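Local coordinates for putative uncharacterized protein (Aeropyrum pernix, PDB 3P1Z), which is of unknown function but may bind nucleic acid and take part in cleaving introns from precursor tRNA, like its tRNA-intron endonuclease relatives, at residues A15-E20 / A72-A77; A86-D91 / I148-D153; F90-K95 / L108-G113. All blocks are in the same frame, centred on the assembly; numbering follows the deposited sequence.

Interaction 1 (A15-E20 / A72-A77); sequences ARLGVE and AVEVIA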
loop_
_atom_site.group_PDB
_atom_site.type_symbol
_atom_site.label_atom_id
_atom_site.label_comp_id
_atom_site.label_asym_id
_atom_site.label_seq_id
_atom_site.Cartn_x
_atom_site.Cartn_y
_atom_site.Cartn_z
ATOM N N ALA A 15 -24.206 39.248 -5.947
ATOM C CA ALA A 15 -22.823 39.712 -5.804
ATOM C C ALA A 15 -22.045 39.758 -7.117
ATOM O O ALA A 15 -22.260 38.949 -8.011
ATOM C CB ALA A 15 -22.081 38.847 -4.782
ATOM N N ARG A 16 -21.126 40.709 -7.213
ATOM C CA ARG A 16 -20.308 40.870 -8.408
ATOM C C ARG A 16 -18.888 40.435 -8.118
ATOM O O ARG A 16 -18.428 40.487 -6.981
ATOM C CB ARG A 16 -20.268 42.327 -8.837
ATOM C CG ARG A 16 -19.290 43.137 -8.031
ATOM C CD ARG A 16 -18.892 44.408 -8.743
ATOM N NE ARG A 16 -18.180 45.302 -7.836
ATOM C CZ ARG A 16 -18.773 46.221 -7.077
ATOM N NH1 ARG A 16 -20.093 46.372 -7.128
ATOM N NH2 ARG A 16 -18.046 46.991 -6.270
ATOM N N LEU A 17 -18.178 40.022 -9.155
ATOM C CA LEU A 17 -16.815 39.571 -8.971
ATOM C C LEU A 17 -15.849 40.669 -9.369
ATOM O O LEU A 17 -15.736 41.002 -10.545
ATOM C CB LEU A 17 -16.547 38.327 -9.808
ATOM C CG LEU A 17 -15.153 37.759 -9.569
ATOM C CD1 LEU A 17 -15.006 37.382 -8.102
ATOM C CD2 LEU A 17 -14.915 36.563 -10.471
ATOM N N GLY A 18 -15.153 41.233 -8.389
ATOM C CA GLY A 18 -14.119 42.212 -8.672
ATOM C C GLY A 18 -12.755 41.576 -8.883
ATOM O O GLY A 18 -12.583 40.365 -8.710
ATOM N N VAL A 19 -11.777 42.400 -9.257
ATOM C CA VAL A 19 -10.405 41.930 -9.446
ATOM C C VAL A 19 -9.893 41.104 -8.270
ATOM O O VAL A 19 -9.302 40.041 -8.470
ATOM C CB VAL A 19 -9.423 43.082 -9.700
ATOM C CG1 VAL A 19 -8.014 42.652 -9.321
ATOM C CG2 VAL A 19 -9.478 43.514 -11.155
ATOM N N GLU A 20 -10.091 41.593 -7.050
ATOM C CA GLU A 20 -9.797 40.765 -5.884
ATOM C C GLU A 20 -10.948 40.818 -4.907
ATOM O O GLU A 20 -11.006 41.686 -4.023
ATOM C CB GLU A 20 -8.507 41.170 -5.171
ATOM C CG GLU A 20 -7.649 39.980 -4.692
ATOM C CD GLU A 20 -8.379 38.973 -3.774
ATOM O OE1 GLU A 20 -7.976 37.780 -3.775
ATOM O OE2 GLU A 20 -9.337 39.359 -3.059
ATOM N N ALA A 72 -20.086 29.219 -8.601
ATOM C CA ALA A 72 -19.010 28.739 -7.740
ATOM C C ALA A 72 -17.722 28.654 -8.548
ATOM O O ALA A 72 -16.689 29.204 -8.167
ATOM C CB ALA A 72 -19.367 27.378 -7.143
ATOM N N VAL A 73 -17.808 27.977 -9.682
ATOM C CA VAL A 73 -16.688 27.873 -10.591
ATOM C C VAL A 73 -16.166 29.249 -10.970
ATOM O O VAL A 73 -14.994 29.399 -11.283
ATOM C CB VAL A 73 -17.087 27.098 -11.865
ATOM C CG1 VAL A 73 -16.018 27.234 -12.951
ATOM C CG2 VAL A 73 -17.342 25.641 -11.517
ATOM N N GLU A 74 -17.034 30.257 -10.924
ATOM C CA GLU A 74 -16.674 31.594 -11.396
ATOM C C GLU A 74 -15.768 32.295 -10.403
ATOM O O GLU A 74 -14.686 32.765 -10.748
ATOM C CB GLU A 74 -17.922 32.448 -11.658
ATOM C CG GLU A 74 -17.663 33.661 -12.550
ATOM C CD GLU A 74 -18.867 34.580 -12.655
ATOM O OE1 GLU A 74 -19.973 34.082 -12.967
ATOM O OE2 GLU A 74 -18.702 35.800 -12.428
ATOM N N VAL A 75 -16.235 32.377 -9.171
ATOM C CA VAL A 75 -15.423 32.888 -8.096
ATOM C C VAL A 75 -14.138 32.061 -8.038
ATOM O O VAL A 75 -13.031 32.610 -8.055
ATOM C CB VAL A 75 -16.203 32.826 -6.765
ATOM C CG1 VAL A 75 -15.341 33.265 -5.592
ATOM C CG2 VAL A 75 -17.459 33.688 -6.862
ATOM N N ILE A 76 -14.292 30.739 -8.016
ATOM C CA ILE A 76 -13.164 29.823 -7.842
ATOM C C ILE A 76 -12.054 30.029 -8.861
ATOM O O ILE A 76 -10.906 30.278 -8.505
ATOM C CB ILE A 76 -13.607 28.364 -7.932
ATOM C CG1 ILE A 76 -14.271 27.934 -6.626
ATOM C CG2 ILE A 76 -12.413 27.479 -8.226
ATOM C CD1 ILE A 76 -14.755 26.506 -6.645
ATOM N N ALA A 77 -12.392 29.894 -10.135
ATOM C CA ALA A 77 -11.423 30.161 -11.178
ATOM C C ALA A 77 -10.981 31.610 -11.047
ATOM O O ALA A 77 -9.786 31.906 -10.955
ATOM C CB ALA A 77 -12.022 29.902 -12.553
#
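This is a small strand-on-helix packing contact in the N-terminal part of the chain, where Leu17 rests against Glu74 and Val75. Strand 14-18 is an outermost strand of a four-stranded antiparallel sheet, and helix 68-79 packs against this edge strand in a region matching the N-terminal domain of SEN2-like tRNA-intron endonucleases. The two backbones come closest at Leu17 and Val75, whose CA atoms are 6.9 Å apart, and some 128 Å² of surface is buried in all. No hydrogen bond crosses, so the contact rests on van der Waals packing alone.

Leu17 does the touching on the strand side. With CG anti to the backbone N (chi1 -176°), its two methyl groups are carried out toward the helix. CD1 points to the Val75 side chain, 4.6 Å from CG2 of that valine, a looser approach than that of CD2 to the helix backbone. Val22 of the adjoining strand and Met63 of a nearby loop touch both Leu17 and Val75, completing the apolar patch around them.

Glu74, partly exposed like Leu17, is extended through chi1 and chi2, and its carboxylate comes to the base of Leu17, OE2 of Glu74 being 4.2 Å from CB of Leu17, while OE1 makes a weak hydrogen bond to Thr66 OG1. On another side of the helix, Ile76 turns away from the strand to meet Leu83 and Ala86 of helix 83-95, and apolar side chains of a neighbouring subunit pack on Val73, Ile76 and Ala77. The shortest approach between the two segments puts Leu17 CD2 3.8 Å from the backbone O of Glu74.

Interaction 2 (A86-D91 / I148-D153); sequences ALVYFD and IVAIVD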
loop_
_atom_site.group_PDB
_atom_site.type_symbol
_atom_site.label_atom_id
_atom_site.label_comp_id
_atom_site.label_asym_id
_atom_site.label_seq_id
_atom_site.Cartn_x
_atom_site.Cartn_y
_atom_site.Cartn_z
ATOM N N ALA A 86 -11.662 24.218 -1.728
ATOM C CA ALA A 86 -13.045 24.691 -1.806
ATOM C C ALA A 86 -14.030 23.584 -1.467
ATOM O O ALA A 86 -15.052 23.810 -0.815
ATOM C CB ALA A 86 -13.330 25.212 -3.201
ATOM N N LEU A 87 -13.720 22.388 -1.954
ATOM C CA LEU A 87 -14.534 21.214 -1.686
ATOM C C LEU A 87 -14.482 20.878 -0.199
ATOM O O LEU A 87 -15.534 20.712 0.425
ATOM C CB LEU A 87 -14.099 20.024 -2.556
ATOM C CG LEU A 87 -14.408 20.172 -4.054
ATOM C CD1 LEU A 87 -13.820 19.033 -4.906
ATOM C CD2 LEU A 87 -15.916 20.288 -4.257
ATOM N N VAL A 88 -13.273 20.806 0.369
ATOM C CA VAL A 88 -13.102 20.460 1.783
ATOM C C VAL A 88 -13.752 21.504 2.649
ATOM O O VAL A 88 -14.177 21.230 3.775
ATOM C CB VAL A 88 -11.623 20.416 2.208
ATOM C CG1 VAL A 88 -11.516 20.034 3.674
ATOM C CG2 VAL A 88 -10.848 19.451 1.338
ATOM N N TYR A 89 -13.782 22.715 2.108
ATOM C CA TYR A 89 -14.428 23.845 2.739
ATOM C C TYR A 89 -15.921 23.611 2.733
ATOM O O TYR A 89 -16.559 23.608 3.784
ATOM C CB TYR A 89 -14.111 25.103 1.948
ATOM C CG TYR A 89 -14.581 26.377 2.580
ATOM C CD1 TYR A 89 -13.682 27.223 3.209
ATOM C CD2 TYR A 89 -15.917 26.750 2.538
ATOM C CE1 TYR A 89 -14.099 28.408 3.786
ATOM C CE2 TYR A 89 -16.341 27.932 3.112
ATOM C CZ TYR A 89 -15.425 28.753 3.737
ATOM O OH TYR A 89 -15.813 29.928 4.323
ATOM N N PHE A 90 -16.478 23.407 1.543
ATOM C CA PHE A 90 -17.913 23.197 1.419
ATOM C C PHE A 90 -18.349 22.112 2.381
ATOM O O PHE A 90 -19.270 22.307 3.171
ATOM C CB PHE A 90 -18.306 22.784 0.002
ATOM C CG PHE A 90 -18.039 23.823 -1.037
ATOM C CD1 PHE A 90 -17.704 25.113 -0.682
ATOM C CD2 PHE A 90 -18.154 23.514 -2.378
ATOM C CE1 PHE A 90 -17.452 26.066 -1.649
ATOM C CE2 PHE A 90 -17.919 24.466 -3.348
ATOM C CZ PHE A 90 -17.567 25.745 -2.983
ATOM N N ASP A 91 -17.680 20.964 2.284
ATOM C CA ASP A 91 -17.930 19.827 3.153
ATOM C C ASP A 91 -17.968 20.324 4.584
ATOM O O ASP A 91 -18.920 20.062 5.319
ATOM C CB ASP A 91 -16.812 18.794 2.990
ATOM C CG ASP A 91 -17.194 17.413 3.516
ATOM O OD1 ASP A 91 -18.021 16.725 2.879
ATOM O OD2 ASP A 91 -16.650 17.005 4.563
ATOM N N ILE A 148 -5.092 18.196 11.308
ATOM C CA ILE A 148 -5.991 17.402 10.481
ATOM C C ILE A 148 -5.484 17.311 9.052
ATOM O O ILE A 148 -4.857 18.238 8.544
ATOM C CB ILE A 148 -7.447 17.905 10.558
ATOM C CG1 ILE A 148 -7.933 17.855 12.013
ATOM C CG2 ILE A 148 -8.367 17.087 9.655
ATOM C CD1 ILE A 148 -8.016 16.459 12.587
ATOM N N VAL A 149 -5.724 16.166 8.425
ATOM C CA VAL A 149 -5.364 15.968 7.026
ATOM C C VAL A 149 -6.608 15.552 6.232
ATOM O O VAL A 149 -7.327 14.615 6.591
ATOM C CB VAL A 149 -4.194 14.960 6.870
ATOM C CG1 VAL A 149 -4.700 13.588 6.454
ATOM C CG2 VAL A 149 -3.183 15.463 5.885
ATOM N N ALA A 150 -6.883 16.291 5.169
ATOM C CA ALA A 150 -8.004 15.955 4.301
ATOM C C ALA A 150 -7.499 15.580 2.914
ATOM O O ALA A 150 -6.904 16.395 2.203
ATOM C CB ALA A 150 -9.014 17.103 4.229
ATOM N N ILE A 151 -7.720 14.330 2.546
ATOM C CA ILE A 151 -7.296 13.861 1.248
ATOM C C ILE A 151 -8.469 13.747 0.307
ATOM O O ILE A 151 -9.463 13.092 0.591
ATOM C CB ILE A 151 -6.569 12.528 1.351
ATOM C CG1 ILE A 151 -5.340 12.717 2.240
ATOM C CG2 ILE A 151 -6.177 12.022 -0.043
ATOM C CD1 ILE A 151 -5.198 11.687 3.297
ATOM N N VAL A 152 -8.337 14.413 -0.824
ATOM C CA VAL A 152 -9.352 14.375 -1.835
ATOM C C VAL A 152 -8.792 13.520 -2.935
ATOM O O VAL A 152 -7.811 13.888 -3.557
ATOM C CB VAL A 152 -9.642 15.799 -2.359
ATOM C CG1 VAL A 152 -10.820 15.788 -3.339
ATOM C CG2 VAL A 152 -9.905 16.736 -1.190
ATOM N N ASP A 153 -9.397 12.375 -3.187
ATOM C CA ASP A 153 -8.892 11.540 -4.264
ATOM C C ASP A 153 -9.227 12.092 -5.656
ATOM O O ASP A 153 -9.967 13.075 -5.818
ATOM C CB ASP A 153 -9.361 10.080 -4.131
ATOM C CG ASP A 153 -10.729 9.831 -4.776
ATOM O OD1 ASP A 153 -11.002 8.703 -5.232
ATOM O OD2 ASP A 153 -11.541 10.760 -4.822
#
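Val88 faces Ala150 and Val152 with both of its methyl groups, each branch taking a different partner on the strand. CG1 of Val88 comes up to CB of Ala150 at 3.9 Å, and CG2 of Val88 meets CG2 of Val152 at 3.8 Å. The second branch also lies 4.2 Å from the Ala150 CB, so this alanine methyl is approached by both arms of the fork. The fork is set by chi1 of -179°, which puts CG1 anti to the backbone N and CG2 beside it.

Val152 has the same torsional arrangement, and its CG2, on the side of its backbone N, is the branch that reaches back to the helix. The two valine side chains meet at a slant. Leu87, one position earlier on the helix, points the same way but stays more distant, its CD1 4.7 Å from CG1 of Val152.

The strand supplies its contacts by simple alternation: Ala150 and Val152 turn toward the helix, while Ile151 between them points away and packs on an apolar side chain of a neighbouring subunit. Strand 146-152 is an inner strand of the mixed five-stranded sheet of the region matching the catalytic C-terminal domain of tRNA-intron endonucleases, running parallel to strand 115-123 and antiparallel to strand 158-166. Helix 83-95 lies across one face of this sheet, and the neighbouring strands add Val121 and Tyr160 to the surroundings of Val88. Phe90 of the same helix meets Trp69 and packs on helix 49-57. C of Ala86, one turn back, lies 3.9 Å above the plane of the Phe90 ring, over its centre.

Interaction 3 (F90-K95 / L108-G113); sequences FDLRRK and LVYEHG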
loop_
_atom_site.group_PDB
_atom_site.type_symbol
_atom_site.label_atom_id
_atom_site.label_comp_id
_atom_site.label_asym_id
_atom_site.label_seq_id
_atom_site.Cartn_x
_atom_site.Cartn_y
_atom_site.Cartn_z
ATOM N N PHE A 90 -16.478 23.407 1.543
ATOM C CA PHE A 90 -17.913 23.197 1.419
ATOM C C PHE A 90 -18.349 22.112 2.381
ATOM O O PHE A 90 -19.270 22.307 3.171
ATOM C CB PHE A 90 -18.306 22.784 0.002
ATOM C CG PHE A 90 -18.039 23.823 -1.037
ATOM C CD1 PHE A 90 -17.704 25.113 -0.682
ATOM C CD2 PHE A 90 -18.154 23.514 -2.378
ATOM C CE1 PHE A 90 -17.452 26.066 -1.649
ATOM C CE2 PHE A 90 -17.919 24.466 -3.348
ATOM C CZ PHE A 90 -17.567 25.745 -2.983
ATOM N N ASP A 91 -17.680 20.964 2.284
ATOM C CA ASP A 91 -17.930 19.827 3.153
ATOM C C ASP A 91 -17.968 20.324 4.584
ATOM O O ASP A 91 -18.920 20.062 5.319
ATOM C CB ASP A 91 -16.812 18.794 2.990
ATOM C CG ASP A 91 -17.194 17.413 3.516
ATOM O OD1 ASP A 91 -18.021 16.725 2.879
ATOM O OD2 ASP A 91 -16.650 17.005 4.563
ATOM N N LEU A 92 -16.936 21.067 4.971
ATOM C CA LEU A 92 -16.849 21.586 6.331
ATOM C C LEU A 92 -17.957 22.587 6.660
ATOM O O LEU A 92 -18.499 22.578 7.770
ATOM C CB LEU A 92 -15.462 22.181 6.604
ATOM C CG LEU A 92 -14.292 21.179 6.715
ATOM C CD1 LEU A 92 -12.953 21.920 6.819
ATOM C CD2 LEU A 92 -14.474 20.171 7.872
ATOM N N ARG A 93 -18.304 23.443 5.705
ATOM C CA ARG A 93 -19.442 24.331 5.905
ATOM C C ARG A 93 -20.706 23.497 6.069
ATOM O O ARG A 93 -21.467 23.698 7.008
ATOM C CB ARG A 93 -19.591 25.323 4.751
ATOM C CG ARG A 93 -18.433 26.313 4.600
ATOM C CD ARG A 93 -18.371 27.350 5.728
ATOM N NE ARG A 93 -19.396 28.385 5.640
ATOM C CZ ARG A 93 -20.382 28.553 6.522
ATOM N NH1 ARG A 93 -20.494 27.756 7.579
ATOM N NH2 ARG A 93 -21.261 29.528 6.350
ATOM N N ARG A 94 -20.912 22.538 5.178
ATOM C CA ARG A 94 -22.110 21.711 5.260
ATOM C C ARG A 94 -22.253 20.988 6.605
ATOM O O ARG A 94 -23.372 20.767 7.070
ATOM C CB ARG A 94 -22.182 20.718 4.093
ATOM C CG ARG A 94 -21.994 21.349 2.709
ATOM C CD ARG A 94 -22.561 20.464 1.602
ATOM N NE ARG A 94 -21.955 20.719 0.295
ATOM C CZ ARG A 94 -22.238 20.032 -0.817
ATOM N NH1 ARG A 94 -23.131 19.043 -0.787
ATOM N NH2 ARG A 94 -21.630 20.335 -1.965
ATOM N N LYS A 95 -21.124 20.633 7.221
ATOM C CA LYS A 95 -21.111 19.892 8.491
ATOM C C LYS A 95 -21.395 20.772 9.719
ATOM O O LYS A 95 -21.651 20.262 10.814
ATOM C CB LYS A 95 -19.780 19.135 8.680
ATOM C CG LYS A 95 -19.519 17.971 7.697
ATOM C CD LYS A 95 -18.284 17.139 8.103
ATOM C CE LYS A 95 -17.725 16.282 6.963
ATOM N NZ LYS A 95 -18.696 15.372 6.274
ATOM N N LEU A 108 -6.666 25.125 6.276
ATOM C CA LEU A 108 -7.948 25.678 6.606
ATOM C C LEU A 108 -8.035 25.603 8.112
ATOM O O LEU A 108 -7.664 24.597 8.701
ATOM C CB LEU A 108 -9.053 24.816 5.980
ATOM C CG LEU A 108 -9.378 24.917 4.482
ATOM C CD1 LEU A 108 -10.556 24.023 4.110
ATOM C CD2 LEU A 108 -9.683 26.364 4.106
ATOM N N VAL A 109 -8.522 26.655 8.757
ATOM C CA VAL A 109 -8.590 26.632 10.216
ATOM C C VAL A 109 -9.995 26.847 10.751
ATOM O O VAL A 109 -10.697 27.763 10.314
ATOM C CB VAL A 109 -7.642 27.660 10.839
ATOM C CG1 VAL A 109 -7.562 27.445 12.331
ATOM C CG2 VAL A 109 -6.275 27.538 10.220
ATOM N N TYR A 110 -10.399 26.010 11.710
ATOM C CA TYR A 110 -11.767 26.068 12.243
ATOM C C TYR A 110 -11.913 25.619 13.705
ATOM O O TYR A 110 -11.313 24.627 14.129
ATOM C CB TYR A 110 -12.730 25.277 11.349
ATOM C CG TYR A 110 -12.879 23.798 11.671
ATOM C CD1 TYR A 110 -13.717 23.368 12.691
ATOM C CD2 TYR A 110 -12.207 22.827 10.931
ATOM C CE1 TYR A 110 -13.867 22.019 12.980
ATOM C CE2 TYR A 110 -12.354 21.468 11.217
ATOM C CZ TYR A 110 -13.186 21.073 12.240
ATOM O OH TYR A 110 -13.355 19.731 12.528
ATOM N N GLU A 111 -12.734 26.340 14.466
ATOM C CA GLU A 111 -12.874 26.069 15.894
ATOM C C GLU A 111 -14.170 25.331 16.202
ATOM O O GLU A 111 -15.186 25.537 15.548
ATOM C CB GLU A 111 -12.769 27.377 16.670
ATOM C CG GLU A 111 -11.898 28.373 15.920
ATOM C CD GLU A 111 -11.153 29.342 16.819
ATOM O OE1 GLU A 111 -10.035 29.762 16.429
ATOM O OE2 GLU A 111 -11.680 29.689 17.899
ATOM N N HIS A 112 -14.130 24.456 17.192
ATOM C CA HIS A 112 -15.299 23.657 17.517
ATOM C C HIS A 112 -15.104 22.840 18.791
ATOM O O HIS A 112 -14.130 22.089 18.928
ATOM C CB HIS A 112 -15.668 22.740 16.353
ATOM C CG HIS A 112 -16.753 21.765 16.686
ATOM N ND1 HIS A 112 -18.061 22.155 16.888
ATOM C CD2 HIS A 112 -16.726 20.426 16.866
ATOM C CE1 HIS A 112 -18.793 21.091 17.169
ATOM N NE2 HIS A 112 -18.010 20.030 17.160
ATOM N N GLY A 113 -16.042 22.997 19.719
ATOM C CA GLY A 113 -15.948 22.354 21.016
ATOM C C GLY A 113 -14.702 22.759 21.775
ATOM O O GLY A 113 -14.059 21.935 22.419
#
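Helix 83-95 meets strand 107-112 near the end of the helix, where Leu92 spreads its two methyl groups over Leu108 and Tyr110. The branches divide the work: CD1 of Leu92 touches CD1 of Leu108 at 4.2 Å, and CD2 of Leu92 lies 4.2 Å from CE2 of the Tyr110 ring. Both approaches are ordinary methyl packing, and the segments keep some distance, the nearest CA atoms being those of Leu92 and Tyr110 at 9.0 Å. About 123 Å² is buried without a hydrogen bond between the segments.

Leu92 and Leu108 are built alike: each has CG anti to its carbonyl carbon and CD1 extending the chain, and the two CD1 methyls meet where the side chains cross at a slant. Tyr110 differs. Its chi1 of 88° places CG between the backbone N and the carbonyl carbon, and from there the ring rises from the strand beside Leu92, the two side chains standing at about a right angle. The methyl reaches the ring obliquely.

The strand belongs to the beta hairpin formed by 107-112 and 115-123 in the mixed sheet of the region matching the catalytic domain of tRNA-intron endonucleases. Across the hairpin Tyr110 is backbone hydrogen-bonded to Tyr117, and the rings of these two tyrosines meet with planes only about 15° apart. Val109 and the residues on either side of it alternate in the usual beta fashion, Val109 pointing away from the helix while Leu108 and Tyr110 point toward it. One neighbouring subunit packs an apolar side chain on Leu92 and an aromatic one on Tyr110, while on the helix Arg93 forms a salt bridge with Glu51.

From the N terminus, the chain first closes interaction 1, joining the edge strand 14-18 to helix 68-79 and closing a span of 51 residues between segments 15-20 and 72-77 that itself holds helices and strands. Helix 83-95 follows directly, and Ile76 packs on Ala86, so the two parts of the fold meet through these successive helices. Interactions 2 and 3 both start from helix 83-95, sharing Phe90 and Asp91, and reach the same mixed sheet. Interaction 3 closes first, on strand 107-112, within the longer span that interaction 2 closes on strand 146-152. Their centres are about 10 Å apart, and Leu108 touches Val88, making them adjoining parts of one helix-on-sheet interface.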